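Local coordinates for protein eukaryotic translation initiation factor 2A (Schizosaccharomyces pombe, PDB 3WJ9) that probably directs initiator methionyl-tRNA to 40S ribosomal subunits in a codon-dependent manner during early translation of a small set of mRNAs, at residues N60-G65 against F405-P410; Q6-S11 against A40-N45; P27-A32 against S64-T69. One frame throughout, in Å; residues are numbered along the deposited sequence.

Contact 1: N60-G65 against F405-P410; sequences NDTESG and FWRPRP
Thr62 and Arg407 bring the two backbones closest, yet their CA atoms stand 8.2 Å apart, so the bridge between the strand-end turn and the segment just past strand 401-406 is made chiefly by side chains. The main link is a salt bridge, in which Arg407 NH1 donates to Glu63 OE2 over 3.2 Å with an N-H...O angle of 149°. Arg407 has CG anti to the backbone N (chi1 176°), and the bend at chi3 (60°) turns NE off the extended line. The oxygen lies in the guanidinium plane at its edge and is met on its syn side, although the nitrogen sits out of the carboxylate plane and the two side chains cross at about a right angle. Arg409 CZ lies 3.8 Å above the Arg407 guanidinium plane, over its centre; two like charges this close would repel, and the nearby Glu63 carboxylate may offset that. Its OE1 is 4.1 Å from Arg409 NH2, well out of that guanidinium's plane, so attraction there is of charge alone. Lys4 adds a long, weak ion pair to OE2. Thr62 contributes packing, its OG1 and CB against Arg407 CD, while OG1 bonds to Gly46 O. The salt bridge joins neighbouring blades of the beta-propeller, with Tyr42 of strand 37-42 touching Thr62 and Arg407; strand 6-11 flanks Arg407 through Gln6.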
loop_
_atom_site.group_PDB
_atom_site.type_symbol
_atom_site.label_atom_id
_atom_site.label_comp_id
_atom_site.label_asym_id
_atom_site.label_seq_id
_atom_site.Cartn_x
_atom_site.Cartn_y
_atom_site.Cartn_z
ATOM N N ASN A 60 19.406 -5.875 -1.909
ATOM C CA ASN A 60 19.919 -6.684 -3.008
ATOM C C ASN A 60 19.456 -6.194 -4.379
ATOM O O ASN A 60 18.553 -5.364 -4.482
ATOM C CB ASN A 60 19.500 -8.145 -2.828
ATOM C CG ASN A 60 20.004 -8.742 -1.530
ATOM O OD1 ASN A 60 19.343 -8.657 -0.496
ATOM N ND2 ASN A 60 21.179 -9.357 -1.578
ATOM N N ASP A 61 20.090 -6.713 -5.426
ATOM C CA ASP A 61 19.670 -6.464 -6.803
ATOM C C ASP A 61 18.779 -7.607 -7.272
ATOM O O ASP A 61 19.211 -8.756 -7.322
ATOM C CB ASP A 61 20.885 -6.314 -7.724
ATOM C CG ASP A 61 20.499 -6.174 -9.185
ATOM O OD1 ASP A 61 19.420 -5.612 -9.472
ATOM O OD2 ASP A 61 21.277 -6.632 -10.049
ATOM N N THR A 62 17.539 -7.290 -7.625
ATOM C CA THR A 62 16.546 -8.312 -7.952
ATOM C C THR A 62 16.865 -9.107 -9.218
ATOM O O THR A 62 16.190 -10.091 -9.522
ATOM C CB THR A 62 15.149 -7.690 -8.112
ATOM O OG1 THR A 62 15.133 -6.830 -9.258
ATOM C CG2 THR A 62 14.780 -6.893 -6.874
ATOM N N GLU A 63 17.885 -8.680 -9.954
ATOM C CA GLU A 63 18.287 -9.383 -11.166
ATOM C C GLU A 63 19.314 -10.465 -10.856
ATOM O O GLU A 63 19.149 -11.621 -11.246
ATOM C CB GLU A 63 18.850 -8.403 -12.198
ATOM C CG GLU A 63 18.209 -8.530 -13.568
ATOM C CD GLU A 63 16.716 -8.272 -13.534
ATOM O OE1 GLU A 63 16.316 -7.092 -13.457
ATOM O OE2 GLU A 63 15.944 -9.252 -13.568
ATOM N N SER A 64 20.370 -10.089 -10.143
ATOM C CA SER A 64 21.444 -11.022 -9.827
ATOM C C SER A 64 21.306 -11.602 -8.422
ATOM O O SER A 64 21.791 -12.696 -8.147
ATOM C CB SER A 64 22.803 -10.334 -9.978
ATOM O OG SER A 64 22.888 -9.183 -9.159
ATOM N N GLY A 65 20.628 -10.874 -7.543
ATOM C CA GLY A 65 20.521 -11.268 -6.151
ATOM C C GLY A 65 21.683 -10.699 -5.364
ATOM O O GLY A 65 21.795 -10.908 -4.156
ATOM N N PHE A 405 5.220 -12.117 -2.128
ATOM C CA PHE A 405 4.723 -11.065 -3.009
ATOM C C PHE A 405 5.516 -10.960 -4.306
ATOM O O PHE A 405 6.714 -11.236 -4.339
ATOM C CB PHE A 405 4.742 -9.717 -2.279
ATOM C CG PHE A 405 5.940 -9.525 -1.388
ATOM C CD1 PHE A 405 7.157 -9.130 -1.915
ATOM C CD2 PHE A 405 5.846 -9.730 -0.020
ATOM C CE1 PHE A 405 8.262 -8.954 -1.099
ATOM C CE2 PHE A 405 6.944 -9.553 0.801
ATOM C CZ PHE A 405 8.154 -9.165 0.260
ATOM N N TRP A 406 4.829 -10.553 -5.371
ATOM C CA TRP A 406 5.448 -10.345 -6.676
ATOM C C TRP A 406 6.486 -9.231 -6.654
ATOM O O TRP A 406 6.381 -8.287 -5.869
ATOM C CB TRP A 406 4.385 -10.004 -7.722
ATOM C CG TRP A 406 3.441 -11.112 -8.044
ATOM C CD1 TRP A 406 2.114 -11.172 -7.739
ATOM C CD2 TRP A 406 3.746 -12.315 -8.753
ATOM N NE1 TRP A 406 1.573 -12.342 -8.210
ATOM C CE2 TRP A 406 2.555 -13.064 -8.836
ATOM C CE3 TRP A 406 4.912 -12.836 -9.323
ATOM C CZ2 TRP A 406 2.497 -14.306 -9.465
ATOM C CZ3 TRP A 406 4.851 -14.068 -9.947
ATOM C CH2 TRP A 406 3.653 -14.788 -10.013
ATOM N N ARG A 407 7.484 -9.344 -7.524
ATOM C CA ARG A 407 8.396 -8.241 -7.780
ATOM C C ARG A 407 7.756 -7.320 -8.810
ATOM O O ARG A 407 7.633 -7.688 -9.979
ATOM C CB ARG A 407 9.748 -8.746 -8.278
ATOM C CG ARG A 407 10.714 -7.638 -8.643
ATOM C CD ARG A 407 11.823 -8.154 -9.534
ATOM N NE ARG A 407 11.303 -8.708 -10.779
ATOM C CZ ARG A 407 12.065 -9.126 -11.784
ATOM N NH1 ARG A 407 13.385 -9.046 -11.691
ATOM N NH2 ARG A 407 11.509 -9.616 -12.883
ATOM N N PRO A 408 7.341 -6.118 -8.379
ATOM C CA PRO A 408 6.580 -5.195 -9.230
ATOM C C PRO A 408 7.388 -4.643 -10.402
ATOM O O PRO A 408 8.523 -4.208 -10.215
ATOM C CB PRO A 408 6.200 -4.069 -8.264
ATOM C CG PRO A 408 7.267 -4.093 -7.229
ATOM C CD PRO A 408 7.631 -5.538 -7.057
ATOM N N ARG A 409 6.803 -4.670 -11.597
ATOM C CA ARG A 409 7.435 -4.092 -12.780
ATOM C C ARG A 409 6.516 -3.035 -13.385
ATOM O O ARG A 409 5.296 -3.192 -13.367
ATOM C CB ARG A 409 7.751 -5.169 -13.821
ATOM C CG ARG A 409 8.357 -6.454 -13.267
ATOM C CD ARG A 409 9.591 -6.205 -12.414
ATOM N NE ARG A 409 10.726 -5.701 -13.181
ATOM C CZ ARG A 409 11.874 -5.314 -12.634
ATOM N NH1 ARG A 409 12.035 -5.369 -11.319
ATOM N NH2 ARG A 409 12.861 -4.870 -13.400
ATOM N N PRO A 410 7.101 -1.956 -13.931
ATOM C CA PRO A 410 6.327 -0.850 -14.505
ATOM C C PRO A 410 6.179 -0.915 -16.026
ATOM O O PRO A 410 7.175 -1.011 -16.745
ATOM C CB PRO A 410 7.148 0.378 -14.107
ATOM C CG PRO A 410 8.576 -0.142 -13.941
ATOM C CD PRO A 410 8.541 -1.656 -13.933
#

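Contact 2: Q6-S11 against A40-N45; sequences QFAYRS and ACYSPN
Tyr42 reaches across to Gln6 and Ala8, between two strands that run nearly antiparallel (170°) but lie 8.2 Å apart at their axes, too far for backbone pairing. The contact is therefore made by side chains: the CB atoms of Gln6, Ala8, Arg10, Ala40 and Tyr42 point toward the other strand, and those of Phe7, Tyr9 and Cys41 are turned away.

The polar part is one hydrogen bond, from Tyr42 OH to Gln6 OE1, 3.0 Å long. The donor approaches at a C=O...O angle of 118° and is tilted 29° from the carbonyl plane. Gln6 has CG anti to the backbone N and an extended chain beyond, and its other amide branch, NE2, donates to Thr62 O and weakly to Asn19 OD1. With both branches engaged, the flip of the amide is probably fixed.

The apolar part is Ala8 CB against Tyr42 CE2 at 3.5 Å, an oblique approach to the ring. Farther along, Arg10 CD and Ala40 CB pack loosely at 4.4 Å. The guanidinium itself is held from outside, NH2 by Gln403 OE1 and NH1 weakly by Ala37 O.

Strand 6-11 is the middle member of a three-stranded sheet between 15-19 and 401-406, and strand 37-42 is the first, innermost strand of the adjoining four-stranded blade, an arrangement of neighbouring propeller blades. Phe405 of strand 401-406 and Phe49 of strand 48-53 both meet the Tyr42 ring with their planes steeply inclined to it. Behind strand 37-42, Cys41 packs on Leu79 and Phe81 of strand 76-81.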
loop_
_atom_site.group_PDB
_atom_site.type_symbol
_atom_site.label_atom_id
_atom_site.label_comp_id
_atom_site.label_asym_id
_atom_site.label_seq_id
_atom_site.Cartn_x
_atom_site.Cartn_y
_atom_site.Cartn_z
ATOM N N GLN A 6 9.224 -12.995 -11.200
ATOM C CA GLN A 6 9.832 -13.135 -9.878
ATOM C C GLN A 6 8.910 -12.693 -8.748
ATOM O O GLN A 6 8.179 -11.710 -8.868
ATOM C CB GLN A 6 11.147 -12.346 -9.796
ATOM C CG GLN A 6 11.897 -12.532 -8.470
ATOM C CD GLN A 6 13.131 -11.653 -8.337
ATOM O OE1 GLN A 6 13.454 -11.179 -7.247
ATOM N NE2 GLN A 6 13.832 -11.441 -9.444
ATOM N N PHE A 7 8.953 -13.443 -7.652
ATOM C CA PHE A 7 8.304 -13.053 -6.409
ATOM C C PHE A 7 9.256 -13.320 -5.248
ATOM O O PHE A 7 10.251 -14.024 -5.409
ATOM C CB PHE A 7 6.985 -13.807 -6.216
ATOM C CG PHE A 7 7.148 -15.297 -6.086
ATOM C CD1 PHE A 7 7.099 -16.109 -7.207
ATOM C CD2 PHE A 7 7.330 -15.886 -4.845
ATOM C CE1 PHE A 7 7.243 -17.479 -7.096
ATOM C CE2 PHE A 7 7.475 -17.256 -4.727
ATOM C CZ PHE A 7 7.429 -18.053 -5.855
ATOM N N ALA A 8 8.954 -12.756 -4.085
ATOM C CA ALA A 8 9.765 -12.989 -2.896
ATOM C C ALA A 8 8.982 -13.788 -1.868
ATOM O O ALA A 8 7.755 -13.803 -1.893
ATOM C CB ALA A 8 10.227 -11.673 -2.300
ATOM N N TYR A 9 9.695 -14.453 -0.968
ATOM C CA TYR A 9 9.049 -15.179 0.117
ATOM C C TYR A 9 9.879 -15.081 1.386
ATOM O O TYR A 9 11.105 -14.991 1.332
ATOM C CB TYR A 9 8.830 -16.650 -0.256
ATOM C CG TYR A 9 10.093 -17.486 -0.256
ATOM C CD1 TYR A 9 10.889 -17.574 -1.387
ATOM C CD2 TYR A 9 10.483 -18.193 0.877
ATOM C CE1 TYR A 9 12.042 -18.335 -1.391
ATOM C CE2 TYR A 9 11.634 -18.956 0.882
ATOM C CZ TYR A 9 12.409 -19.026 -0.255
ATOM O OH TYR A 9 13.557 -19.785 -0.255
ATOM N N ARG A 10 9.203 -15.099 2.527
ATOM C CA ARG A 10 9.883 -15.143 3.810
ATOM C C ARG A 10 9.100 -16.008 4.784
ATOM O O ARG A 10 8.029 -15.625 5.248
ATOM C CB ARG A 10 10.071 -13.739 4.383
ATOM C CG ARG A 10 10.832 -13.719 5.699
ATOM C CD ARG A 10 10.955 -12.309 6.248
ATOM N NE ARG A 10 9.655 -11.732 6.574
ATOM C CZ ARG A 10 9.057 -11.857 7.754
ATOM N NH1 ARG A 10 9.647 -12.536 8.729
ATOM N NH2 ARG A 10 7.875 -11.299 7.963
ATOM N N SER A 11 9.633 -17.186 5.078
ATOM C CA SER A 11 9.017 -18.069 6.055
ATOM C C SER A 11 9.833 -18.045 7.338
ATOM O O SER A 11 10.930 -17.487 7.370
ATOM C CB SER A 11 8.906 -19.493 5.508
ATOM O OG SER A 11 10.186 -20.038 5.239
ATOM N N ALA A 40 10.479 -7.927 5.085
ATOM C CA ALA A 40 10.982 -7.821 3.717
ATOM C C ALA A 40 10.058 -6.980 2.835
ATOM O O ALA A 40 8.865 -6.867 3.113
ATOM C CB ALA A 40 11.167 -9.205 3.113
ATOM N N CYS A 41 10.613 -6.401 1.770
ATOM C CA CYS A 41 9.826 -5.603 0.825
ATOM C C CYS A 41 10.564 -5.300 -0.484
ATOM O O CYS A 41 11.791 -5.390 -0.557
ATOM C CB CYS A 41 9.393 -4.285 1.475
ATOM S SG CYS A 41 10.744 -3.158 1.899
ATOM N N TYR A 42 9.797 -4.943 -1.514
ATOM C CA TYR A 42 10.343 -4.502 -2.795
ATOM C C TYR A 42 10.228 -2.986 -2.938
ATOM O O TYR A 42 9.337 -2.366 -2.354
ATOM C CB TYR A 42 9.612 -5.166 -3.970
ATOM C CG TYR A 42 10.057 -6.571 -4.318
ATOM C CD1 TYR A 42 11.299 -6.814 -4.889
ATOM C CD2 TYR A 42 9.213 -7.653 -4.112
ATOM C CE1 TYR A 42 11.698 -8.100 -5.218
ATOM C CE2 TYR A 42 9.600 -8.939 -4.437
ATOM C CZ TYR A 42 10.844 -9.158 -4.990
ATOM O OH TYR A 42 11.230 -10.438 -5.316
ATOM N N SER A 43 11.125 -2.395 -3.719
ATOM C CA SER A 43 10.962 -1.011 -4.151
ATOM C C SER A 43 9.817 -0.965 -5.158
ATOM O O SER A 43 9.595 -1.942 -5.873
ATOM C CB SER A 43 12.262 -0.464 -4.751
ATOM O OG SER A 43 12.701 -1.252 -5.842
ATOM N N PRO A 44 9.076 0.157 -5.205
ATOM C CA PRO A 44 7.873 0.291 -6.038
ATOM C C PRO A 44 8.065 -0.157 -7.488
ATOM O O PRO A 44 7.115 -0.627 -8.114
ATOM C CB PRO A 44 7.578 1.791 -5.973
ATOM C CG PRO A 44 8.097 2.204 -4.644
ATOM C CD PRO A 44 9.340 1.384 -4.432
ATOM N N ASN A 45 9.281 -0.006 -8.004
ATOM C CA ASN A 45 9.614 -0.434 -9.358
ATOM C C ASN A 45 10.270 -1.811 -9.396
ATOM O O ASN A 45 10.623 -2.309 -10.463
ATOM C CB ASN A 45 10.527 0.595 -10.027
ATOM C CG ASN A 45 11.574 1.147 -9.081
ATOM O OD1 ASN A 45 11.284 1.449 -7.924
ATOM N ND2 ASN A 45 12.799 1.293 -9.573
#

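Contact 3: P27-A32 against S64-T69; sequences PPKFEA and SGAKLT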
loop_
_atom_site.group_PDB
_atom_site.type_symbol
_atom_site.label_atom_id
_atom_site.label_comp_id
_atom_site.label_asym_id
_atom_site.label_seq_id
_atom_site.Cartn_x
_atom_site.Cartn_y
_atom_site.Cartn_z
ATOM N N PRO A 27 17.933 -15.952 -7.916
ATOM C CA PRO A 27 19.036 -15.304 -8.637
ATOM C C PRO A 27 20.378 -15.590 -7.961
ATOM O O PRO A 27 20.503 -15.389 -6.755
ATOM C CB PRO A 27 18.675 -13.814 -8.578
ATOM C CG PRO A 27 17.679 -13.692 -7.469
ATOM C CD PRO A 27 16.925 -14.980 -7.465
ATOM N N PRO A 28 21.374 -16.037 -8.745
ATOM C CA PRO A 28 22.617 -16.689 -8.303
ATOM C C PRO A 28 23.368 -16.002 -7.161
ATOM O O PRO A 28 23.921 -16.693 -6.307
ATOM C CB PRO A 28 23.481 -16.684 -9.574
ATOM C CG PRO A 28 22.875 -15.642 -10.456
ATOM C CD PRO A 28 21.412 -15.728 -10.183
ATOM N N LYS A 29 23.386 -14.673 -7.143
ATOM C CA LYS A 29 24.194 -13.944 -6.169
ATOM C C LYS A 29 23.450 -13.652 -4.869
ATOM O O LYS A 29 23.843 -12.760 -4.120
ATOM C CB LYS A 29 24.688 -12.626 -6.774
ATOM C CG LYS A 29 25.465 -12.780 -8.067
ATOM C CD LYS A 29 26.783 -13.493 -7.837
ATOM C CE LYS A 29 27.579 -13.589 -9.126
ATOM N NZ LYS A 29 28.883 -14.276 -8.926
ATOM N N PHE A 30 22.386 -14.398 -4.591
ATOM C CA PHE A 30 21.566 -14.109 -3.417
ATOM C C PHE A 30 21.775 -15.064 -2.246
ATOM O O PHE A 30 21.769 -16.286 -2.406
ATOM C CB PHE A 30 20.080 -14.106 -3.784
ATOM C CG PHE A 30 19.173 -13.839 -2.614
ATOM C CD1 PHE A 30 18.989 -12.550 -2.142
ATOM C CD2 PHE A 30 18.516 -14.879 -1.975
ATOM C CE1 PHE A 30 18.161 -12.303 -1.061
ATOM C CE2 PHE A 30 17.691 -14.639 -0.895
ATOM C CZ PHE A 30 17.510 -13.351 -0.437
ATOM N N GLU A 31 21.946 -14.479 -1.064
ATOM C CA GLU A 31 21.937 -15.213 0.197
ATOM C C GLU A 31 21.631 -14.244 1.342
ATOM O O GLU A 31 22.013 -13.074 1.289
ATOM C CB GLU A 31 23.270 -15.931 0.428
ATOM C CG GLU A 31 23.381 -16.602 1.789
ATOM C CD GLU A 31 24.658 -17.397 1.951
ATOM O OE1 GLU A 31 25.534 -16.957 2.723
ATOM O OE2 GLU A 31 24.778 -18.465 1.316
ATOM N N ALA A 32 20.932 -14.731 2.366
ATOM C CA ALA A 32 20.491 -13.892 3.479
ATOM C C ALA A 32 21.574 -13.682 4.540
ATOM O O ALA A 32 22.689 -14.185 4.411
ATOM C CB ALA A 32 19.247 -14.491 4.117
ATOM N N SER A 64 20.370 -10.089 -10.143
ATOM C CA SER A 64 21.444 -11.022 -9.827
ATOM C C SER A 64 21.306 -11.602 -8.422
ATOM O O SER A 64 21.791 -12.696 -8.147
ATOM C CB SER A 64 22.803 -10.334 -9.978
ATOM O OG SER A 64 22.888 -9.183 -9.159
ATOM N N GLY A 65 20.628 -10.874 -7.543
ATOM C CA GLY A 65 20.521 -11.268 -6.151
ATOM C C GLY A 65 21.683 -10.699 -5.364
ATOM O O GLY A 65 21.795 -10.908 -4.156
ATOM N N ALA A 66 22.546 -9.966 -6.059
ATOM C CA ALA A 66 23.754 -9.417 -5.456
ATOM C C ALA A 66 23.440 -8.411 -4.359
ATOM O O ALA A 66 22.650 -7.487 -4.552
ATOM C CB ALA A 66 24.631 -8.772 -6.520
ATOM N N LYS A 67 24.065 -8.608 -3.205
ATOM C CA LYS A 67 23.977 -7.651 -2.114
ATOM C C LYS A 67 24.587 -6.330 -2.563
ATOM O O LYS A 67 25.635 -6.311 -3.207
ATOM C CB LYS A 67 24.687 -8.184 -0.870
ATOM C CG LYS A 67 24.709 -7.220 0.298
ATOM C CD LYS A 67 25.455 -7.815 1.477
ATOM C CE LYS A 67 25.303 -6.954 2.715
ATOM N NZ LYS A 67 25.937 -7.578 3.908
ATOM N N LEU A 68 23.922 -5.228 -2.237
ATOM C CA LEU A 68 24.370 -3.916 -2.683
ATOM C C LEU A 68 24.744 -3.010 -1.517
ATOM O O LEU A 68 25.824 -2.418 -1.502
ATOM C CB LEU A 68 23.285 -3.242 -3.528
ATOM C CG LEU A 68 22.946 -3.867 -4.881
ATOM C CD1 LEU A 68 21.755 -3.159 -5.501
ATOM C CD2 LEU A 68 24.147 -3.806 -5.809
ATOM N N THR A 69 23.849 -2.913 -0.541
ATOM C CA THR A 69 23.982 -1.928 0.525
ATOM C C THR A 69 23.805 -2.548 1.904
ATOM O O THR A 69 23.046 -3.505 2.071
ATOM C CB THR A 69 22.954 -0.793 0.347
ATOM O OG1 THR A 69 23.044 -0.274 -0.985
ATOM C CG2 THR A 69 23.191 0.335 1.349
#
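A type I beta turn, Pro27 to Phe30, docks on the hairpin turn that enters strand 67-71, and Lys29 and Ser64 join the two. Lys29 N donates to Ser64 O over 2.7 Å at 147°, and it arrives nearly along the C=O axis of the acceptor. The same carbonyl oxygen is flanked by carbon: Pro27 CB approaches it at 3.3 Å, and Lys29 CB lies on it as well. Next along, Gly65 lies directly against the other segment, with Pro27 CG 4.0 Å from Gly65 CA. A CB here would point into the space of Phe30 CB and Pro27 O, and at this positive phi (89°) it would also press on the preceding carbonyl O. Phe30 adds a CA-H...O contact, 3.3 Å from its CA to Gly65 O. This oxygen also lies at the edge of the Phe30 ring, near its plane. Within the hairpin, Ser64 OG accepts from Ala66 N at 3.2 Å, an ST turn; OG also donates to Asp61 OD2.

In propeller terms, residues 27-32 lie in the loop that connects outer strand 15-19 of one blade to inner strand 37-42 of the next. Pro27 rests on Leu17 and Asn19 of the first blade, Phe30 on Phe49 and Asn60 of the second. Toward the solvent, Lys29 CB meets Ala66 CB at 3.9 Å; the chain bends at chi2 (-67°), which turns CD aside, and its end leads away.

Overall arrangement
All three contacts join the sheet holding strand 6-11, or the chain leaving it, to the four-stranded sheet that begins at 37-42. Contact 2 is the buried one, about 13 Å from the chain's centre, with aromatic and amide groups between strands. Contact 1, about 17 Å out and partly buried, relies on charge; its centre is about 7 Å from that of contact 2. Contact 3, about 25 Å out and partly buried with several exposed residues, is mostly backbone; Ser64 and Gly65 carry it but take no direct part in contact 1, whose segment they share. Contacts 1 and 2 adjoin the blade where first and last strands of this beta-propeller portion of the longer factor meet, closing the ring.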